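Local atomic coordinates of putative uncharacterized protein (Chaetomium thermophilum var. thermophilum DSM 1495, PDB entry 5M43), a protein that probably removes phosphate from phosphotyrosine and phosphoserine or phosphothreonine of proteins, this chain being the dual-specificity phosphatase domain of the ribosome-assembly factor Yvh1. Residues Lys53-Asp58 and Val75-Ser80; Val101-Ala104 and Arg109-Thr112. All blocks are in the same frame, centred on the assembly; numbering follows the deposited sequence.

Interaction 1: Lys53-Asp58 and Val75-Ser80; sequences KHLSID and VRFIDS
Leu55 lies over one face of the Phe77 ring, and this CH-pi contact is the main apolar touch between 53-58 and 75-80. Leu55 CB sits 4.0 Å from the centroid of the Phe77 ring, 27° off the ring normal, and comes nearest at CE1. The CD2 branch of Leu55 extends the apolar contact back along the ring, standing 4.0 Å from Phe77 CD1. Phe77 can reach the strand because its CG is anti to the backbone N (chi1 -176°), which places the ring between segment axes that pass 10.5 Å apart at their closest.

The polar part is slight: Lys53 O meets the ring at its edge, near the ring plane, 3.6 Å from Phe77 CZ.

With an alanine here instead of Phe77, Leu55 CB would probably lose the ring face it rests on, and Lys53 O the ring edge beside it. Between the two segments Phe77 makes every contact from the helix side, while Leu55 also touches Lys73 of the same helix and Leu35 of the next strand also touches Phe77. With 167 Å² buried in all, helix 71-83 meets the edge strand here through dispersion and CH-pi contact rather than polar bonds.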
ATOM      1  N   LYS A  53       9.584  -1.002  11.686  1.00 29.57           N
ATOM      2  CA  LYS A  53       8.785  -2.225  11.650  1.00 31.80           C
ATOM      3  C   LYS A  53       8.666  -2.616  10.178  1.00 31.19           C
ATOM      4  O   LYS A  53       8.184  -1.819   9.369  1.00 28.48           O
ATOM      5  CB  LYS A  53       7.420  -1.973  12.294  1.00 33.84           C
ATOM      6  CG  LYS A  53       6.500  -3.201  12.352  1.00 40.61           C
ATOM      7  CD  LYS A  53       6.933  -4.146  13.426  1.00 48.09           C
ATOM      8  CE  LYS A  53       5.874  -5.233  13.642  1.00 50.80           C
ATOM      9  NZ  LYS A  53       6.436  -6.384  14.437  1.00 56.10           N
ATOM     10  N   HIS A  54       9.148  -3.806   9.813  1.00 30.35           N
ATOM     11  CA  HIS A  54       9.289  -4.181   8.414  1.00 27.08           C
ATOM     12  C   HIS A  54       8.549  -5.474   8.088  1.00 30.06           C
ATOM     13  O   HIS A  54       8.671  -6.451   8.827  1.00 32.75           O
ATOM     14  CB  HIS A  54      10.768  -4.354   8.075  1.00 30.99           C
ATOM     15  CG  HIS A  54      11.021  -4.592   6.628  1.00 31.90           C
ATOM     16  ND1 HIS A  54      11.878  -5.563   6.171  1.00 33.30           N
ATOM     17  CD2 HIS A  54      10.493  -4.002   5.528  1.00 28.19           C
ATOM     18  CE1 HIS A  54      11.872  -5.563   4.851  1.00 31.98           C
ATOM     19  NE2 HIS A  54      11.049  -4.612   4.437  1.00 28.78           N
ATOM     20  N   LEU A  55       7.815  -5.487   6.972  1.00 24.78           N
ATOM     21  CA  LEU A  55       7.244  -6.704   6.408  1.00 27.82           C
ATOM     22  C   LEU A  55       7.586  -6.739   4.928  1.00 28.24           C
ATOM     23  O   LEU A  55       7.346  -5.749   4.228  1.00 26.74           O
ATOM     24  CB  LEU A  55       5.723  -6.754   6.607  1.00 27.45           C
ATOM     25  CG  LEU A  55       4.991  -7.913   5.909  1.00 30.68           C
ATOM     26  CD1 LEU A  55       5.456  -9.233   6.511  1.00 30.73           C
ATOM     27  CD2 LEU A  55       3.442  -7.800   6.063  1.00 32.05           C
ATOM     28  N   SER A  56       8.172  -7.843   4.466  1.00 27.77           N
ATOM     29  CA  SER A  56       8.441  -8.060   3.041  1.00 27.31           C
ATOM     30  C   SER A  56       7.686  -9.272   2.514  1.00 30.27           C
ATOM     31  O   SER A  56       7.686 -10.365   3.121  1.00 32.93           O
ATOM     32  CB  SER A  56       9.949  -8.196   2.754  1.00 27.78           C
ATOM     33  OG  SER A  56      10.167  -8.685   1.430  1.00 30.55           O
ATOM     34  N   ILE A  57       7.051  -9.086   1.368  1.00 28.30           N
ATOM     35  CA  ILE A  57       6.347 -10.144   0.666  1.00 30.51           C
ATOM     36  C   ILE A  57       7.033 -10.367  -0.669  1.00 29.40           C
ATOM     37  O   ILE A  57       7.178  -9.423  -1.459  1.00 28.42           O
ATOM     38  CB  ILE A  57       4.878  -9.764   0.467  1.00 32.60           C
ATOM     39  CG1 ILE A  57       4.190  -9.706   1.838  1.00 36.15           C
ATOM     40  CG2 ILE A  57       4.148 -10.808  -0.408  1.00 32.25           C
ATOM     41  CD1 ILE A  57       2.846  -9.018   1.755  1.00 35.25           C
ATOM     42  N   ASP A  58       7.427 -11.619  -0.936  1.00 28.53           N
ATOM     43  CA  ASP A  58       8.173 -11.940  -2.142  1.00 30.54           C
ATOM     44  C   ASP A  58       7.175 -12.126  -3.277  1.00 33.62           C
ATOM     45  O   ASP A  58       6.537 -13.186  -3.394  1.00 31.32           O
ATOM     46  CB  ASP A  58       9.002 -13.202  -1.906  1.00 34.83           C
ATOM     47  CG  ASP A  58       9.862 -13.548  -3.064  1.00 38.88           C
ATOM     48  OD1 ASP A  58      10.406 -14.676  -3.054  1.00 45.16           O
ATOM     49  OD2 ASP A  58       9.958 -12.758  -3.999  1.00 36.14           O
ATOM     50  N   VAL A  75      -3.229  -5.224   4.232  1.00 20.52           N
ATOM     51  CA  VAL A  75      -4.116  -4.196   4.788  1.00 20.05           C
ATOM     52  C   VAL A  75      -3.982  -4.106   6.309  1.00 21.45           C
ATOM     53  O   VAL A  75      -3.939  -2.993   6.870  1.00 23.44           O
ATOM     54  CB  VAL A  75      -5.563  -4.469   4.328  1.00 24.44           C
ATOM     55  CG1 VAL A  75      -6.568  -3.587   5.028  1.00 28.10           C
ATOM     56  CG2 VAL A  75      -5.678  -4.271   2.810  1.00 21.48           C
ATOM     57  N   ARG A  76      -3.925  -5.249   7.004  1.00 22.89           N
ATOM     58  CA  ARG A  76      -3.720  -5.237   8.461  1.00 22.38           C
ATOM     59  C   ARG A  76      -2.389  -4.576   8.838  1.00 23.22           C
ATOM     60  O   ARG A  76      -2.324  -3.813   9.818  1.00 23.59           O
ATOM     61  CB  ARG A  76      -3.817  -6.656   9.032  1.00 23.37           C
ATOM     62  CG  ARG A  76      -5.256  -7.194   8.993  1.00 28.40           C
ATOM     63  CD  ARG A  76      -5.394  -8.458   9.841  1.00 34.66           C
ATOM     64  NE  ARG A  76      -4.483  -9.484   9.355  1.00 39.62           N
ATOM     65  CZ  ARG A  76      -4.844 -10.494   8.559  1.00 43.42           C
ATOM     66  NH1 ARG A  76      -6.119 -10.643   8.176  1.00 45.78           N
ATOM     67  NH2 ARG A  76      -3.920 -11.366   8.159  1.00 40.88           N
ATOM     68  N   PHE A  77      -1.319  -4.805   8.054  1.00 21.33           N
ATOM     69  CA  PHE A  77      -0.037  -4.171   8.354  1.00 22.39           C
ATOM     70  C   PHE A  77      -0.125  -2.650   8.232  1.00 22.82           C
ATOM     71  O   PHE A  77       0.300  -1.908   9.130  1.00 24.17           O
ATOM     72  CB  PHE A  77       1.065  -4.663   7.401  1.00 22.79           C
ATOM     73  CG  PHE A  77       2.392  -4.111   7.728  1.00 24.60           C
ATOM     74  CD1 PHE A  77       3.217  -4.787   8.643  1.00 25.91           C
ATOM     75  CD2 PHE A  77       2.848  -2.929   7.091  1.00 22.05           C
ATOM     76  CE1 PHE A  77       4.498  -4.286   8.957  1.00 28.24           C
ATOM     77  CE2 PHE A  77       4.132  -2.394   7.401  1.00 22.66           C
ATOM     78  CZ  PHE A  77       4.952  -3.100   8.346  1.00 22.91           C
ATOM     79  N   ILE A  78      -0.715  -2.168   7.147  1.00 21.82           N
ATOM     80  CA  ILE A  78      -0.842  -0.724   6.929  1.00 19.95           C
ATOM     81  C   ILE A  78      -1.742  -0.107   8.001  1.00 22.17           C
ATOM     82  O   ILE A  78      -1.381   0.896   8.660  1.00 21.58           O
ATOM     83  CB  ILE A  78      -1.383  -0.443   5.521  1.00 18.32           C
ATOM     84  CG1 ILE A  78      -0.387  -0.958   4.443  1.00 18.85           C
ATOM     85  CG2 ILE A  78      -1.667   1.068   5.347  1.00 21.09           C
ATOM     86  CD1 ILE A  78      -0.968  -0.944   3.070  1.00 20.77           C
ATOM     87  N   ASP A  79      -2.917  -0.706   8.225  1.00 20.79           N
ATOM     88  CA  ASP A  79      -3.831  -0.144   9.211  1.00 22.82           C
ATOM     89  C   ASP A  79      -3.216  -0.160  10.603  1.00 22.79           C
ATOM     90  O   ASP A  79      -3.310   0.824  11.340  1.00 23.55           O
ATOM     91  CB  ASP A  79      -5.164  -0.915   9.184  1.00 22.73           C
ATOM     92  CG  ASP A  79      -6.185  -0.344  10.138  1.00 25.07           C
ATOM     93  OD1 ASP A  79      -6.613   0.779   9.843  1.00 25.35           O
ATOM     94  OD2 ASP A  79      -6.588  -1.071  11.099  1.00 27.94           O
ATOM     95  N   SER A  80      -2.629  -1.297  11.029  1.00 26.22           N
ATOM     96  CA  SER A  80      -2.103  -1.309  12.390  1.00 29.14           C
ATOM     97  C   SER A  80      -0.901  -0.385  12.535  1.00 27.80           C
ATOM     98  O   SER A  80      -0.725   0.246  13.593  1.00 29.13           O
ATOM     99  CB  SER A  80      -1.767  -2.725  12.856  1.00 36.13           C
ATOM    100  OG  SER A  80      -0.763  -3.284  12.065  1.00 40.09           O
TER

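Interaction 2: Val101-Ala104 and Arg109-Thr112; sequences VHCA and RSVT. With NO3 (nitrate ion), chain B.
The phosphate-binding loop of the protein-tyrosine phosphatases, with the sequence HCAMGKSRS of the CX5R signature, joins strand 99-102 to helix 109-121, and Cys103 and Arg109 face each other across it. Cys103 CB packs on Arg109 CB at 3.6 Å, while Cys103 SG, set between its backbone N and carbonyl carbon (chi1 53°), accepts a nearly straight hydrogen bond from Ser110 N (3.3 Å, 165°). Ser110 OG lies 3.1 Å from the same sulfur.

A nitrate ion, probably from the crystallisation liquor, occupies the cradle with its N 3.2 Å from Cys103 SG. Arg109 NE donates to nitrate O3 and Arg109 NH2 to nitrate O2, both at 2.9 Å, so the anion meets the guanidinium edge in plane. NE and NH2 on the anion, with NH1 on Ile59 O, fix the rotation of the guanidinium. Arg109 N donates to O3 as well, with an N-H...O angle of 167°; Ala104 N adds a weak bond to O2, and the backbone N atoms of Met105, Lys107 and Ser108 also donate to the nitrate.

On the strand side of the loop, Val101 CG1 packs against Ser110 CB at 3.8 Å. His102 ND1 donates to Cys103 O at 2.9 Å, and its NE2 bonds Ser36 OG, bracing the loop's start. Backbone amides and an arginine gathered round an oxyanion, beside a cysteine sulfur at a helix N-terminus, are the hallmark of this phosphatase active site.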
ATOM      1  N   VAL A 101       4.849   2.116   1.811  1.00 17.05           N
ATOM      2  CA  VAL A 101       4.657   0.896   1.040  1.00 16.65           C
ATOM      3  C   VAL A 101       5.513   1.075  -0.202  1.00 17.69           C
ATOM      4  O   VAL A 101       5.335   2.049  -0.950  1.00 18.80           O
ATOM      5  CB  VAL A 101       3.184   0.657   0.680  1.00 16.24           C
ATOM      6  CG1 VAL A 101       3.026  -0.723  -0.121  1.00 18.22           C
ATOM      7  CG2 VAL A 101       2.279   0.643   1.944  1.00 17.28           C
ATOM      8  N   HIS A 102       6.434   0.153  -0.454  1.00 18.65           N
ATOM      9  CA  HIS A 102       7.242   0.326  -1.664  1.00 19.37           C
ATOM     10  C   HIS A 102       7.366  -0.979  -2.451  1.00 20.38           C
ATOM     11  O   HIS A 102       7.135  -2.076  -1.937  1.00 21.23           O
ATOM     12  CB  HIS A 102       8.703   0.825  -1.353  1.00 21.59           C
ATOM     13  CG  HIS A 102       9.607  -0.290  -0.919  1.00 21.95           C
ATOM     14  ND1 HIS A 102      10.408  -0.990  -1.807  1.00 22.43           N
ATOM     15  CD2 HIS A 102       9.816  -0.852   0.307  1.00 21.26           C
ATOM     16  CE1 HIS A 102      11.061  -1.924  -1.150  1.00 23.96           C
ATOM     17  NE2 HIS A 102      10.741  -1.849   0.129  1.00 22.03           N
ATOM     18  N   CYS A 103       7.849  -0.861  -3.689  1.00 18.99           N
ATOM     19  CA  CYS A 103       8.186  -2.057  -4.473  1.00 19.28           C
ATOM     20  C   CYS A 103       9.435  -1.722  -5.284  1.00 20.44           C
ATOM     21  O   CYS A 103      10.322  -1.050  -4.745  1.00 25.18           O
ATOM     22  CB  CYS A 103       7.023  -2.513  -5.379  1.00 23.12           C
ATOM     23  SG  CYS A 103       6.298  -1.264  -6.485  1.00 23.42           S
ATOM     24  N   ALA A 104       9.486  -2.091  -6.552  1.00 21.41           N
ATOM     25  CA  ALA A 104      10.674  -1.654  -7.326  1.00 22.08           C
ATOM     26  C   ALA A 104      10.469  -0.267  -7.905  1.00 23.25           C
ATOM     27  O   ALA A 104      11.304   0.624  -7.712  1.00 24.11           O
ATOM     28  CB  ALA A 104      11.022  -2.677  -8.423  1.00 24.55           C
ATOM     29  N   ARG A 109       3.245  -3.118  -7.871  1.00 20.80           N
ATOM     30  CA  ARG A 109       3.076  -3.937  -6.662  1.00 21.12           C
ATOM     31  C   ARG A 109       2.639  -3.077  -5.448  1.00 21.84           C
ATOM     32  O   ARG A 109       1.646  -3.386  -4.786  1.00 19.30           O
ATOM     33  CB  ARG A 109       4.362  -4.678  -6.345  1.00 29.74           C
ATOM     34  CG  ARG A 109       4.534  -5.939  -7.245  1.00 31.29           C
ATOM     35  CD  ARG A 109       5.902  -6.464  -7.060  1.00 32.25           C
ATOM     36  NE  ARG A 109       6.863  -5.635  -7.820  1.00 32.54           N
ATOM     37  CZ  ARG A 109       8.111  -6.025  -8.068  1.00 36.18           C
ATOM     38  NH1 ARG A 109       8.541  -7.207  -7.619  1.00 34.93           N
ATOM     39  NH2 ARG A 109       8.946  -5.230  -8.802  1.00 34.24           N
ATOM     40  N   SER A 110       3.400  -2.028  -5.122  1.00 20.34           N
ATOM     41  CA  SER A 110       3.092  -1.229  -3.938  1.00 17.94           C
ATOM     42  C   SER A 110       1.752  -0.509  -4.100  1.00 20.20           C
ATOM     43  O   SER A 110       1.013  -0.335  -3.130  1.00 19.91           O
ATOM     44  CB  SER A 110       4.213  -0.179  -3.651  1.00 19.78           C
ATOM     45  OG  SER A 110       4.433   0.544  -4.835  1.00 19.20           O
ATOM     46  N   VAL A 111       1.465  -0.043  -5.321  1.00 17.58           N
ATOM     47  CA  VAL A 111       0.233   0.682  -5.577  1.00 18.69           C
ATOM     48  C   VAL A 111      -0.952  -0.246  -5.372  1.00 19.47           C
ATOM     49  O   VAL A 111      -2.010   0.181  -4.898  1.00 19.00           O
ATOM     50  CB  VAL A 111       0.273   1.277  -7.003  1.00 20.75           C
ATOM     51  CG1 VAL A 111      -1.061   1.862  -7.473  1.00 21.93           C
ATOM     52  CG2 VAL A 111       1.308   2.422  -7.041  1.00 18.93           C
ATOM     53  N   THR A 112      -0.822  -1.508  -5.827  1.00 19.30           N
ATOM     54  CA  THR A 112      -1.904  -2.462  -5.577  1.00 17.65           C
ATOM     55  C   THR A 112      -2.180  -2.623  -4.091  1.00 19.93           C
ATOM     56  O   THR A 112      -3.347  -2.656  -3.651  1.00 18.16           O
ATOM     57  CB  THR A 112      -1.532  -3.801  -6.229  1.00 18.34           C
ATOM     58  OG1 THR A 112      -1.446  -3.629  -7.646  1.00 19.92           O
ATOM     59  CG2 THR A 112      -2.623  -4.890  -5.868  1.00 20.49           C
TER
HETATM   60  N   NO3 B 301       6.643  -2.377  -9.447  1.00 27.77           N
HETATM   61  O1  NO3 B 301       6.188  -1.241  -9.754  1.00 24.37           O
HETATM   62  O2  NO3 B 301       7.874  -2.535  -9.245  1.00 27.56           O
HETATM   63  O3  NO3 B 301       5.827  -3.302  -9.176  1.00 24.88           O

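Overall arrangement
Interactions 1 and 2 have centres about 12 Å apart and join different helices to the same sheet. Strand 53-56 is its outermost strand on one side, next to strand 33-36, which in turn separates it from strand 99-102. The two contacts meet directly where Ile78 CD1 packs on Val101 CG2 at 3.8 Å, so helix 71-83 reaches both the edge strand and the strand leading into the anion site. Ser36 gives a polar link, since its OG is hydrogen-bonded to NE2 of both His54 and His102. Only interaction 2 holds the nitrate; interaction 1 is apolar packing of helix 71-83 on the edge strand and takes no part in binding the anion, although the chain just beyond Asp58 returns to the site through Ile59 O.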